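Local coordinates for protein D-glyceraldehyde dehydrogenase (NADP(+)) (Thermoplasma acidophilum, PDB 5IZD) that oxidises D-glyceraldehyde to (R)-glycerate with NADP(+) as hydride acceptor, a step of the non-phosphorylated Entner-Doudoroff pathway, at residues 84-89 with 95-100; 102-107 with 150-155; 175-180 with 320-325; 221-224 with 228-231. All blocks are in the same frame, centred on the assembly; numbering follows the deposited sequence.

Contact 1 (84-89 with 95-100)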
loop_
_atom_site.group_PDB
_atom_site.type_symbol
_atom_site.label_atom_id
_atom_site.label_comp_id
_atom_site.label_asym_id
_atom_site.label_seq_id
_atom_site.Cartn_x
_atom_site.Cartn_y
_atom_site.Cartn_z
ATOM N N ASN A 84 17.922 -22.067 -28.695
ATOM C CA ASN A 84 18.943 -22.183 -29.705
ATOM C C ASN A 84 19.674 -20.885 -30.040
ATOM O O ASN A 84 20.890 -20.872 -30.146
ATOM C CB ASN A 84 18.362 -22.838 -30.974
ATOM C CG ASN A 84 17.941 -24.285 -30.736
ATOM O OD1 ASN A 84 18.440 -24.956 -29.815
ATOM N ND2 ASN A 84 17.021 -24.775 -31.548
ATOM N N ILE A 85 18.940 -19.805 -30.200
ATOM C CA ILE A 85 19.560 -18.506 -30.494
ATOM C C ILE A 85 20.514 -18.076 -29.364
ATOM O O ILE A 85 21.644 -17.648 -29.624
ATOM C CB ILE A 85 18.485 -17.432 -30.680
ATOM C CG1 ILE A 85 17.776 -17.709 -32.017
ATOM C CG2 ILE A 85 19.089 -16.042 -30.633
ATOM C CD1 ILE A 85 16.450 -17.013 -32.158
ATOM N N ILE A 86 20.068 -18.237 -28.119
ATOM C CA ILE A 86 20.922 -17.940 -26.996
ATOM C C ILE A 86 22.170 -18.814 -26.976
ATOM O O ILE A 86 23.246 -18.296 -26.714
ATOM C CB ILE A 86 20.144 -18.062 -25.670
ATOM C CG1 ILE A 86 19.056 -16.978 -25.605
ATOM C CG2 ILE A 86 21.092 -17.984 -24.485
ATOM C CD1 ILE A 86 17.990 -17.308 -24.612
ATOM N N MET A 87 22.041 -20.122 -27.253
ATOM C CA MET A 87 23.218 -20.992 -27.280
ATOM C C MET A 87 24.139 -20.569 -28.386
ATOM O O MET A 87 25.342 -20.543 -28.178
ATOM C CB MET A 87 22.883 -22.488 -27.371
ATOM C CG MET A 87 22.148 -22.995 -26.107
ATOM S SD MET A 87 21.957 -24.799 -26.212
ATOM C CE MET A 87 20.551 -24.876 -27.326
ATOM N N GLU A 88 23.580 -20.145 -29.517
ATOM C CA GLU A 88 24.410 -19.730 -30.683
ATOM C C GLU A 88 25.078 -18.346 -30.442
ATOM O O GLU A 88 26.282 -18.187 -30.674
ATOM C CB GLU A 88 23.603 -19.701 -31.998
ATOM C CG GLU A 88 23.181 -21.051 -32.599
ATOM N N GLU A 89 24.314 -17.355 -29.964
ATOM C CA GLU A 89 24.859 -16.004 -29.764
ATOM C C GLU A 89 25.769 -15.828 -28.572
ATOM O O GLU A 89 26.672 -14.994 -28.574
ATOM C CB GLU A 89 23.740 -14.945 -29.673
ATOM C CG GLU A 89 22.978 -14.713 -30.993
ATOM C CD GLU A 89 22.125 -13.404 -30.964
ATOM O OE1 GLU A 89 22.154 -12.698 -32.005
ATOM O OE2 GLU A 89 21.458 -13.059 -29.928
ATOM N N LYS A 95 21.422 -25.932 -20.226
ATOM C CA LYS A 95 20.580 -25.707 -19.047
ATOM C C LYS A 95 20.441 -24.211 -18.715
ATOM O O LYS A 95 19.389 -23.777 -18.224
ATOM C CB LYS A 95 21.118 -26.513 -17.843
ATOM C CG LYS A 95 20.950 -28.035 -17.942
ATOM C CD LYS A 95 21.321 -28.773 -16.650
ATOM N N GLU A 96 21.503 -23.428 -18.942
ATOM C CA GLU A 96 21.432 -21.968 -18.803
ATOM C C GLU A 96 20.534 -21.320 -19.840
ATOM O O GLU A 96 19.784 -20.375 -19.543
ATOM C CB GLU A 96 22.807 -21.319 -18.831
ATOM C CG GLU A 96 23.560 -21.413 -17.500
ATOM C CD GLU A 96 24.938 -20.720 -17.532
ATOM O OE1 GLU A 96 25.031 -19.600 -18.088
ATOM O OE2 GLU A 96 25.943 -21.289 -17.014
ATOM N N ALA A 97 20.591 -21.826 -21.056
ATOM C CA ALA A 97 19.726 -21.323 -22.127
ATOM C C ALA A 97 18.265 -21.654 -21.793
ATOM O O ALA A 97 17.410 -20.785 -21.896
ATOM C CB ALA A 97 20.116 -21.906 -23.508
ATOM N N LYS A 98 17.979 -22.873 -21.367
ATOM C CA LYS A 98 16.592 -23.246 -21.011
ATOM C C LYS A 98 16.065 -22.456 -19.779
ATOM O O LYS A 98 14.948 -21.998 -19.781
ATOM C CB LYS A 98 16.469 -24.758 -20.798
ATOM C CG LYS A 98 16.667 -25.524 -22.080
ATOM C CD LYS A 98 16.555 -27.026 -21.913
ATOM C CE LYS A 98 16.580 -27.655 -23.293
ATOM N NZ LYS A 98 16.421 -29.114 -23.175
ATOM N N GLU A 99 16.926 -22.271 -18.780
ATOM C CA GLU A 99 16.590 -21.495 -17.600
ATOM C C GLU A 99 16.274 -20.028 -17.960
ATOM O O GLU A 99 15.291 -19.481 -17.489
ATOM C CB GLU A 99 17.699 -21.644 -16.536
ATOM C CG GLU A 99 17.834 -20.525 -15.565
ATOM C CD GLU A 99 18.833 -20.840 -14.463
ATOM O OE1 GLU A 99 18.528 -20.430 -13.315
ATOM O OE2 GLU A 99 19.898 -21.431 -14.742
ATOM N N GLU A 100 17.040 -19.436 -18.857
ATOM C CA GLU A 100 16.771 -18.086 -19.279
ATOM C C GLU A 100 15.406 -17.928 -19.938
ATOM O O GLU A 100 14.711 -16.973 -19.703
ATOM C CB GLU A 100 17.875 -17.521 -20.144
ATOM C CG GLU A 100 17.612 -16.084 -20.496
ATOM C CD GLU A 100 18.795 -15.342 -21.033
ATOM O OE1 GLU A 100 19.895 -15.888 -21.097
ATOM O OE2 GLU A 100 18.613 -14.203 -21.395
#
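I86 and M87 of segment 84-89 both meet the methyl group of A97 on segment 95-100, and a side chain as small as alanine's is consistent with so close an approach of the two helices. Their local axes pass 9.0 Å apart at 132°, and the CA atoms of I86 and A97 are only 6.0 Å from each other. M87 presses hardest: its CG lies 3.5 Å from A97 CB, tighter than usual van der Waals contact, after which the chain bends at chi3 (-79°). I86 reaches the same methyl with its CG2 branch, 4.2 Å from A97 CB. One turn further along, E100 slants across I86. With CG anti to the backbone N (chi1 -176°) and the rest of the chain extended, its carboxylate is carried over the isoleucine, where OE1 stands 4.2 Å from I86 CG2. The isoleucine offers that carboxylate only carbon; the polar partners lie elsewhere, K92 in a salt bridge to OE1 and the N atoms of A152 and G153 at OE2. The contact joins helices 79-90 and 94-112, consecutive in the chain and folded back on each other, while I85 and E89 on the first helix pack against the start of helix 178-190.

Contact 2 (102-107 with 150-155)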
loop_
_atom_site.group_PDB
_atom_site.type_symbol
_atom_site.label_atom_id
_atom_site.label_comp_id
_atom_site.label_asym_id
_atom_site.label_seq_id
_atom_site.Cartn_x
_atom_site.Cartn_y
_atom_site.Cartn_z
ATOM N N ASP A 102 12.851 -19.966 -19.444
ATOM C CA ASP A 102 11.907 -20.218 -18.395
ATOM C C ASP A 102 11.583 -18.839 -17.775
ATOM O O ASP A 102 10.466 -18.492 -17.564
ATOM C CB ASP A 102 12.555 -21.082 -17.325
ATOM C CG ASP A 102 12.462 -22.567 -17.603
ATOM O OD1 ASP A 102 11.816 -22.961 -18.553
ATOM O OD2 ASP A 102 13.015 -23.346 -16.840
ATOM N N GLY A 103 12.625 -18.085 -17.505
ATOM C CA GLY A 103 12.556 -16.781 -16.909
ATOM C C GLY A 103 11.874 -15.745 -17.737
ATOM O O GLY A 103 11.253 -14.865 -17.214
ATOM N N VAL A 104 11.992 -15.851 -19.045
ATOM C CA VAL A 104 11.345 -14.926 -19.929
ATOM C C VAL A 104 9.839 -15.130 -19.753
ATOM O O VAL A 104 9.112 -14.201 -19.664
ATOM C CB VAL A 104 11.775 -15.146 -21.416
ATOM C CG1 VAL A 104 10.775 -14.589 -22.389
ATOM C CG2 VAL A 104 13.133 -14.551 -21.715
ATOM N N ILE A 105 9.432 -16.380 -19.725
ATOM C CA ILE A 105 8.038 -16.825 -19.628
ATOM C C ILE A 105 7.492 -16.460 -18.252
ATOM O O ILE A 105 6.454 -15.810 -18.193
ATOM C CB ILE A 105 7.880 -18.353 -19.917
ATOM C CG1 ILE A 105 8.174 -18.653 -21.407
ATOM C CG2 ILE A 105 6.494 -18.883 -19.517
ATOM C CD1 ILE A 105 8.607 -20.089 -21.684
ATOM N N ASP A 106 8.213 -16.732 -17.190
ATOM C CA ASP A 106 7.786 -16.332 -15.865
ATOM C C ASP A 106 7.641 -14.817 -15.685
ATOM O O ASP A 106 6.747 -14.384 -15.036
ATOM C CB ASP A 106 8.729 -16.864 -14.801
ATOM C CG ASP A 106 8.288 -16.489 -13.358
ATOM O OD1 ASP A 106 7.356 -17.064 -12.859
ATOM O OD2 ASP A 106 8.881 -15.624 -12.727
ATOM N N GLN A 107 8.509 -14.030 -16.285
ATOM C CA GLN A 107 8.504 -12.619 -16.076
ATOM C C GLN A 107 7.370 -11.959 -16.818
ATOM O O GLN A 107 6.708 -11.057 -16.310
ATOM C CB GLN A 107 9.819 -11.989 -16.523
ATOM C CG GLN A 107 10.954 -12.124 -15.539
ATOM C CD GLN A 107 12.182 -11.423 -16.098
ATOM O OE1 GLN A 107 12.502 -10.304 -15.692
ATOM N NE2 GLN A 107 12.808 -12.029 -17.111
ATOM N N PHE A 150 22.257 -11.429 -20.373
ATOM C CA PHE A 150 20.967 -12.125 -20.318
ATOM C C PHE A 150 20.129 -11.491 -21.408
ATOM O O PHE A 150 19.163 -10.723 -21.141
ATOM C CB PHE A 150 20.327 -12.052 -18.930
ATOM C CG PHE A 150 21.131 -12.794 -17.900
ATOM C CD1 PHE A 150 21.033 -14.189 -17.807
ATOM C CD2 PHE A 150 22.094 -12.145 -17.172
ATOM C CE1 PHE A 150 21.862 -14.917 -16.944
ATOM C CE2 PHE A 150 22.939 -12.862 -16.328
ATOM C CZ PHE A 150 22.822 -14.248 -16.209
ATOM N N PRO A 151 20.477 -11.823 -22.657
ATOM C CA PRO A 151 19.948 -11.092 -23.779
ATOM C C PRO A 151 18.457 -11.341 -24.077
ATOM O O PRO A 151 17.907 -10.674 -24.975
ATOM C CB PRO A 151 20.822 -11.603 -24.961
ATOM C CG PRO A 151 21.095 -13.042 -24.596
ATOM C CD PRO A 151 21.245 -13.015 -23.081
ATOM N N ALA A 152 17.839 -12.361 -23.479
ATOM C CA ALA A 152 16.408 -12.613 -23.657
ATOM C C ALA A 152 15.686 -12.191 -22.358
ATOM O O ALA A 152 14.671 -11.490 -22.410
ATOM C CB ALA A 152 16.152 -14.070 -23.955
ATOM N N GLY A 153 16.226 -12.612 -21.214
ATOM C CA GLY A 153 15.717 -12.187 -19.841
ATOM C C GLY A 153 15.553 -10.686 -19.688
ATOM O O GLY A 153 14.553 -10.193 -19.145
ATOM N N MET A 154 16.540 -9.943 -20.180
ATOM C CA MET A 154 16.541 -8.480 -19.975
ATOM C C MET A 154 15.532 -7.778 -20.873
ATOM O O MET A 154 15.010 -6.711 -20.537
ATOM C CB MET A 154 17.940 -7.900 -20.163
ATOM C CG MET A 154 18.939 -8.362 -19.129
ATOM S SD MET A 154 18.629 -7.467 -17.570
ATOM C CE MET A 154 20.087 -8.144 -16.719
ATOM N N VAL A 155 15.267 -8.382 -22.036
ATOM C CA VAL A 155 14.253 -7.853 -22.908
ATOM C C VAL A 155 12.882 -8.042 -22.296
ATOM O O VAL A 155 12.139 -7.098 -22.209
ATOM C CB VAL A 155 14.351 -8.487 -24.308
ATOM C CG1 VAL A 155 13.139 -8.175 -25.147
ATOM C CG2 VAL A 155 15.670 -8.058 -24.940
#
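Q107 lies one turn beyond V104 on helix 94-112, and the two side chains meet the loop and first turn that open helix 153-164. From CB, which points toward the loop, the glutamine chain runs out straight through CG (chi2 -179°) to the amide. CD comes to 4.1 Å from G153 O, and OE1 is similarly distant at 4.0 Å, so the carbonyl side of the amide makes only loose contact. NE2 does the bonding. It donates to G153 O at 3.2 Å, the N-H...O angle being 155°, and lies 19° off the carbonyl plane. The same NE2 also donates back to G103 O in its own helix, 3.2 Å away. That acceptor lies almost in the amide plane of Q107, although NE2 stands well above the carbonyl plane of G103, on the face opposite to the one used by Q107 N. Two acceptors thus fix the rotation of the amide. Shortened to an alanine, the residue would probably leave G153 O without this donor and open a gap between the helix and the turn.

V104 supplies the apolar part: CG2 meets A152 CB at 3.8 Å and lies 3.5 Å from A152 O. The same CG2 is 3.7 Å from G153 N. Q107 also packs on R157, a residue that probably binds substrate. An amide suits this place because both N-H groups of NE2 are matched to backbone carbonyls, one in its own helix and one in the turn.

Contact 3 (175-180 with 320-325). With NAP (NADP nicotinamide-adenine-dinucleotide phosphate), chain I.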
loop_
_atom_site.group_PDB
_atom_site.type_symbol
_atom_site.label_atom_id
_atom_site.label_comp_id
_atom_site.label_asym_id
_atom_site.label_seq_id
_atom_site.Cartn_x
_atom_site.Cartn_y
_atom_site.Cartn_z
ATOM N N SER A 175 24.858 -4.800 -29.150
ATOM C CA SER A 175 25.403 -5.211 -30.448
ATOM C C SER A 175 25.981 -6.622 -30.459
ATOM O O SER A 175 26.181 -7.179 -31.551
ATOM C CB SER A 175 26.477 -4.241 -30.921
ATOM O OG SER A 175 25.850 -3.044 -31.291
ATOM N N ASP A 176 26.226 -7.210 -29.290
ATOM C CA ASP A 176 26.656 -8.595 -29.249
ATOM C C ASP A 176 25.522 -9.619 -29.384
ATOM O O ASP A 176 25.808 -10.787 -29.642
ATOM C CB ASP A 176 27.418 -8.892 -27.959
ATOM C CG ASP A 176 28.741 -8.180 -27.890
ATOM O OD1 ASP A 176 29.684 -8.643 -28.561
ATOM O OD2 ASP A 176 28.838 -7.160 -27.176
ATOM N N THR A 177 24.264 -9.208 -29.192
ATOM C CA THR A 177 23.146 -10.143 -29.095
ATOM C C THR A 177 21.847 -9.596 -29.723
ATOM O O THR A 177 20.793 -9.650 -29.096
ATOM C CB THR A 177 22.827 -10.557 -27.632
ATOM O OG1 THR A 177 22.460 -9.397 -26.866
ATOM C CG2 THR A 177 23.976 -11.266 -26.959
ATOM N N PRO A 178 21.900 -9.178 -31.007
ATOM C CA PRO A 178 20.675 -8.734 -31.624
ATOM C C PRO A 178 19.548 -9.805 -31.781
ATOM O O PRO A 178 18.376 -9.441 -31.776
ATOM C CB PRO A 178 21.155 -8.272 -32.998
ATOM C CG PRO A 178 22.319 -9.146 -33.325
ATOM C CD PRO A 178 23.019 -9.158 -31.963
ATOM N N GLY A 179 19.913 -11.081 -31.961
ATOM C CA GLY A 179 19.011 -12.142 -32.471
ATOM C C GLY A 179 17.905 -12.483 -31.446
ATOM O O GLY A 179 16.719 -12.646 -31.783
ATOM N N SER A 180 18.291 -12.603 -30.195
ATOM C CA SER A 180 17.315 -13.033 -29.196
ATOM C C SER A 180 16.272 -11.917 -28.983
ATOM O O SER A 180 15.078 -12.180 -28.845
ATOM C CB SER A 180 18.024 -13.521 -27.919
ATOM O OG SER A 180 18.830 -12.503 -27.379
ATOM N N PRO A 320 31.802 -19.710 -22.907
ATOM C CA PRO A 320 32.832 -18.731 -23.180
ATOM C C PRO A 320 32.445 -17.327 -22.760
ATOM O O PRO A 320 31.252 -17.034 -22.541
ATOM C CB PRO A 320 32.950 -18.800 -24.733
ATOM C CG PRO A 320 31.542 -19.091 -25.139
ATOM C CD PRO A 320 31.097 -20.104 -24.142
ATOM N N LEU A 321 33.448 -16.458 -22.688
ATOM C CA LEU A 321 33.181 -15.009 -22.641
ATOM C C LEU A 321 32.571 -14.532 -23.977
ATOM O O LEU A 321 32.818 -15.132 -25.024
ATOM C CB LEU A 321 34.447 -14.236 -22.317
ATOM C CG LEU A 321 35.202 -14.736 -21.070
ATOM C CD1 LEU A 321 36.533 -14.012 -20.921
ATOM C CD2 LEU A 321 34.344 -14.562 -19.885
ATOM N N ILE A 322 31.799 -13.457 -23.908
ATOM C CA ILE A 322 31.031 -12.937 -25.021
ATOM C C ILE A 322 31.808 -12.519 -26.258
ATOM O O ILE A 322 31.330 -12.700 -27.355
ATOM C CB ILE A 322 30.075 -11.790 -24.574
ATOM C CG1 ILE A 322 29.019 -11.446 -25.656
ATOM C CG2 ILE A 322 30.829 -10.564 -24.037
ATOM C CD1 ILE A 322 28.097 -12.608 -25.969
ATOM N N ASN A 323 32.990 -11.955 -26.096
ATOM C CA ASN A 323 33.728 -11.470 -27.259
ATOM C C ASN A 323 35.216 -11.378 -26.994
ATOM O O ASN A 323 35.669 -11.568 -25.863
ATOM C CB ASN A 323 33.143 -10.145 -27.796
ATOM C CG ASN A 323 33.127 -9.029 -26.755
ATOM O OD1 ASN A 323 34.091 -8.836 -26.022
ATOM N ND2 ASN A 323 32.039 -8.302 -26.691
ATOM N N LYS A 324 35.972 -11.118 -28.069
ATOM C CA LYS A 324 37.439 -11.002 -28.000
ATOM C C LYS A 324 37.863 -9.957 -26.977
ATOM O O LYS A 324 38.795 -10.204 -26.220
ATOM C CB LYS A 324 38.098 -10.704 -29.387
ATOM C CG LYS A 324 39.459 -11.345 -29.540
ATOM C CD LYS A 324 40.155 -11.138 -30.915
ATOM N N GLY A 325 37.181 -8.813 -26.936
ATOM C CA GLY A 325 37.579 -7.764 -25.993
ATOM C C GLY A 325 37.382 -8.160 -24.503
ATOM O O GLY A 325 38.178 -7.802 -23.666
HETATM P PA NAP I . 27.230 -1.614 -22.072
HETATM O O1A NAP I . 28.193 -0.850 -22.926
HETATM O O2A NAP I . 26.824 -1.016 -20.742
HETATM O O5B NAP I . 25.902 -1.933 -22.968
HETATM C C5B NAP I . 24.548 -1.948 -22.463
HETATM C C4B NAP I . 23.579 -1.351 -23.502
HETATM O O4B NAP I . 23.810 0.065 -23.632
HETATM C C3B NAP I . 23.792 -1.922 -24.919
HETATM O O3B NAP I . 22.519 -1.957 -25.618
HETATM C C2B NAP I . 24.715 -0.916 -25.549
HETATM O O2B NAP I . 24.761 -0.983 -26.971
HETATM C C1B NAP I . 24.138 0.370 -25.020
HETATM N N9A NAP I . 25.023 1.542 -25.093
HETATM C C8A NAP I . 26.380 1.582 -25.198
HETATM N N7A NAP I . 26.837 2.814 -25.257
HETATM C C5A NAP I . 25.690 3.609 -25.148
HETATM C C6A NAP I . 25.501 4.991 -25.133
HETATM N N6A NAP I . 26.510 5.868 -25.212
HETATM N N1A NAP I . 24.242 5.463 -25.017
HETATM C C2A NAP I . 23.220 4.590 -24.960
HETATM N N3A NAP I . 23.312 3.253 -24.985
HETATM C C4A NAP I . 24.594 2.833 -25.068
HETATM O O3 NAP I . 27.861 -3.050 -21.821
HETATM P PN NAP I . 29.250 -3.688 -22.327
HETATM O O1N NAP I . 29.241 -3.823 -23.839
HETATM O O2N NAP I . 29.483 -5.003 -21.625
HETATM O O5D NAP I . 30.328 -2.658 -21.904
HETATM P P2B NAP I . 26.103 -1.638 -27.693
HETATM O O1X NAP I . 25.880 -1.485 -29.205
HETATM O O2X NAP I . 26.166 -3.049 -27.344
HETATM O O3X NAP I . 27.319 -0.881 -27.278
HETATM O O HOH W 1 29.653 -11.216 -29.545
#
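I322 reaches segment 175-180 first, its CG1 resting 3.8 Å from D176 CB. CG1 is anti to the backbone N (chi1 -167°), which directs this branch at the aspartate; beyond it, CD1 comes to 4.4 Å from T177 CG2. The branched hydrocarbon suits a buried place where W148, whose NE1 bonds to NADP, also packs against it. The backbone of I322 joins in as well: a water donates to its O at 3.1 Å and to D176 OD1 at 2.8 Å, bridging the two segments.

N323 follows with the polar link. Its ND2 donates to D176 OD1 at 3.0 Å along a nearly straight line (173°). The acceptor is in the asparagine amide plane, whereas the donor comes from above the carboxylate, the two planes being 39° apart. The other end of the amide, OD1, takes the backbone N of A326, making N323 the N-cap of helix 324-339.

Next to D176, S175 binds the 2'-phosphate of NADP through N to O2X (2.8 Å) and OG to O1X (2.6 Å). One asparagine amide therefore both caps a helix and grips an aspartate beside the phosphate-binding serine, its N-H matched to the carboxylate and its oxygen to the helix.

Contact 4 (221-224 with 228-231). With NAP (NADP nicotinamide-adenine-dinucleotide phosphate), chain I.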
loop_
_atom_site.group_PDB
_atom_site.type_symbol
_atom_site.label_atom_id
_atom_site.label_comp_id
_atom_site.label_asym_id
_atom_site.label_seq_id
_atom_site.Cartn_x
_atom_site.Cartn_y
_atom_site.Cartn_z
ATOM N N ILE A 221 14.088 6.128 -19.617
ATOM C CA ILE A 221 15.156 5.229 -20.055
ATOM C C ILE A 221 15.316 4.120 -19.023
ATOM O O ILE A 221 15.566 4.378 -17.817
ATOM C CB ILE A 221 16.477 5.980 -20.284
ATOM C CG1 ILE A 221 16.297 6.966 -21.457
ATOM C CG2 ILE A 221 17.587 5.015 -20.734
ATOM C CD1 ILE A 221 17.246 8.127 -21.452
ATOM N N THR A 222 15.142 2.895 -19.493
ATOM C CA THR A 222 15.372 1.701 -18.732
ATOM C C THR A 222 16.567 0.939 -19.334
ATOM O O THR A 222 16.559 0.620 -20.533
ATOM C CB THR A 222 14.104 0.838 -18.590
ATOM O OG1 THR A 222 14.399 -0.269 -17.731
ATOM C CG2 THR A 222 13.539 0.318 -19.898
ATOM N N MET A 223 17.612 0.719 -18.538
ATOM C CA MET A 223 18.918 0.269 -19.077
ATOM C C MET A 223 19.610 -0.629 -18.087
ATOM O O MET A 223 19.516 -0.412 -16.859
ATOM C CB MET A 223 19.835 1.453 -19.420
ATOM C CG MET A 223 21.258 1.091 -19.766
ATOM S SD MET A 223 22.402 1.035 -18.377
ATOM C CE MET A 223 24.017 0.857 -19.147
ATOM N N THR A 224 20.320 -1.619 -18.615
ATOM C CA THR A 224 21.156 -2.466 -17.791
ATOM C C THR A 224 22.469 -2.634 -18.548
ATOM O O THR A 224 22.435 -2.750 -19.755
ATOM C CB THR A 224 20.455 -3.798 -17.470
ATOM O OG1 THR A 224 19.283 -3.562 -16.678
ATOM C CG2 THR A 224 21.368 -4.779 -16.730
ATOM N N ALA A 228 30.172 2.723 -16.710
ATOM C CA ALA A 228 30.552 3.874 -17.535
ATOM C C ALA A 228 29.365 4.346 -18.458
ATOM O O ALA A 228 29.202 5.548 -18.722
ATOM C CB ALA A 228 31.783 3.558 -18.395
ATOM N N THR A 229 28.574 3.388 -18.938
ATOM C CA THR A 229 27.524 3.644 -19.909
ATOM C C THR A 229 26.374 4.231 -19.152
ATOM O O THR A 229 25.738 5.154 -19.636
ATOM C CB THR A 229 27.085 2.385 -20.641
ATOM O OG1 THR A 229 28.218 1.816 -21.276
ATOM C CG2 THR A 229 26.011 2.688 -21.728
ATOM N N GLY A 230 26.113 3.710 -17.965
ATOM C CA GLY A 230 25.158 4.316 -17.061
ATOM C C GLY A 230 25.435 5.750 -16.722
ATOM O O GLY A 230 24.494 6.592 -16.686
ATOM N N GLN A 231 26.695 6.038 -16.395
ATOM C CA GLN A 231 27.109 7.412 -16.069
ATOM C C GLN A 231 26.912 8.326 -17.282
ATOM O O GLN A 231 26.413 9.434 -17.162
ATOM C CB GLN A 231 28.538 7.479 -15.596
ATOM C CG GLN A 231 28.816 6.730 -14.311
ATOM C CD GLN A 231 30.269 6.732 -13.952
ATOM O OE1 GLN A 231 31.079 6.058 -14.576
ATOM N NE2 GLN A 231 30.618 7.512 -12.972
HETATM P PA NAP I . 27.230 -1.614 -22.072
HETATM O O1A NAP I . 28.193 -0.850 -22.926
HETATM O O2A NAP I . 26.824 -1.016 -20.742
HETATM O O5B NAP I . 25.902 -1.933 -22.968
HETATM C C5B NAP I . 24.548 -1.948 -22.463
HETATM C C4B NAP I . 23.579 -1.351 -23.502
HETATM O O4B NAP I . 23.810 0.065 -23.632
HETATM C C3B NAP I . 23.792 -1.922 -24.919
HETATM O O3B NAP I . 22.519 -1.957 -25.618
HETATM C C2B NAP I . 24.715 -0.916 -25.549
HETATM O O2B NAP I . 24.761 -0.983 -26.971
HETATM C C1B NAP I . 24.138 0.370 -25.020
HETATM N N9A NAP I . 25.023 1.542 -25.093
HETATM C C8A NAP I . 26.380 1.582 -25.198
HETATM N N7A NAP I . 26.837 2.814 -25.257
HETATM C C5A NAP I . 25.690 3.609 -25.148
HETATM C C6A NAP I . 25.501 4.991 -25.133
HETATM N N6A NAP I . 26.510 5.868 -25.212
HETATM N N1A NAP I . 24.242 5.463 -25.017
HETATM C C2A NAP I . 23.220 4.590 -24.960
HETATM N N3A NAP I . 23.312 3.253 -24.985
HETATM C C4A NAP I . 24.594 2.833 -25.068
HETATM O O3 NAP I . 27.861 -3.050 -21.821
HETATM P PN NAP I . 29.250 -3.688 -22.327
HETATM O O1N NAP I . 29.241 -3.823 -23.839
HETATM O O2N NAP I . 29.483 -5.003 -21.625
HETATM O O5D NAP I . 30.328 -2.658 -21.904
HETATM P P2B NAP I . 26.103 -1.638 -27.693
HETATM O O1X NAP I . 25.880 -1.485 -29.205
HETATM O O2X NAP I . 26.166 -3.049 -27.344
HETATM O O3X NAP I . 27.319 -0.881 -27.278
#
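M223 lays its terminal methyl over the start of helix 227-236, against T229 and G230. This is the strand-to-helix turn of a beta-alpha-beta unit, formed by strand 220-224, helix 227-236 and strand 243-247, in the Rossmann-like cofactor domain of the aldehyde dehydrogenase fold. M223 leaves the strand with CG anti to the backbone N (chi1 171°), then bends at chi2 (-90°), which brings CE to 3.7 Å from T229 CB. The same methyl is 3.7 Å from G230 N. A flexible, unbranched thioether suits a buried place between strand and helix, with L145, L246, L248 and I233 among its apolar neighbours.

T229 faces NADP with both of its branches. OG1 stands 3.1 Å from O1A of the cofactor diphosphate and bonds to S226 OG. CG2, anti to the backbone N, lies against the adenine, 3.6 Å from NADP C5A. A beta-branched residue suits the place because one branch sets a hydroxyl beside the diphosphate and the other a methyl against the base. With an alanine here, S226 OG would probably lose its hydroxyl mate, the diphosphate a nearby hydroxyl, and the adenine the methyl it rests on.

The second subunit takes Q231, whose NE2 bonds to S238 O of that subunit. On the strand side the cofactor comes close to the backbone, T224 O being 3.5 Å from NADP C5B.

Contacts 1 and 2 share helix 94-112, and their centres are 11 Å apart; E100 of contact 1 ties them directly, its OE2 lying 2.9 Å from the N atoms of both A152 and G153 in contact 2. E89 does the same toward contact 3, with OE1 2.8 Å from G179 N. Contacts 2 and 4 meet more simply, M154 CE packing 3.6 Å from T224 CG2. Contacts 3 and 4 do not touch, their nearest atoms being about 10 Å apart, but both meet NADP: 175-180 takes the 2'-phosphate, 228-231 lies against the diphosphate and adenine. E100 also comes within about 7 Å of the side chain of N149, the probable transition-state stabiliser.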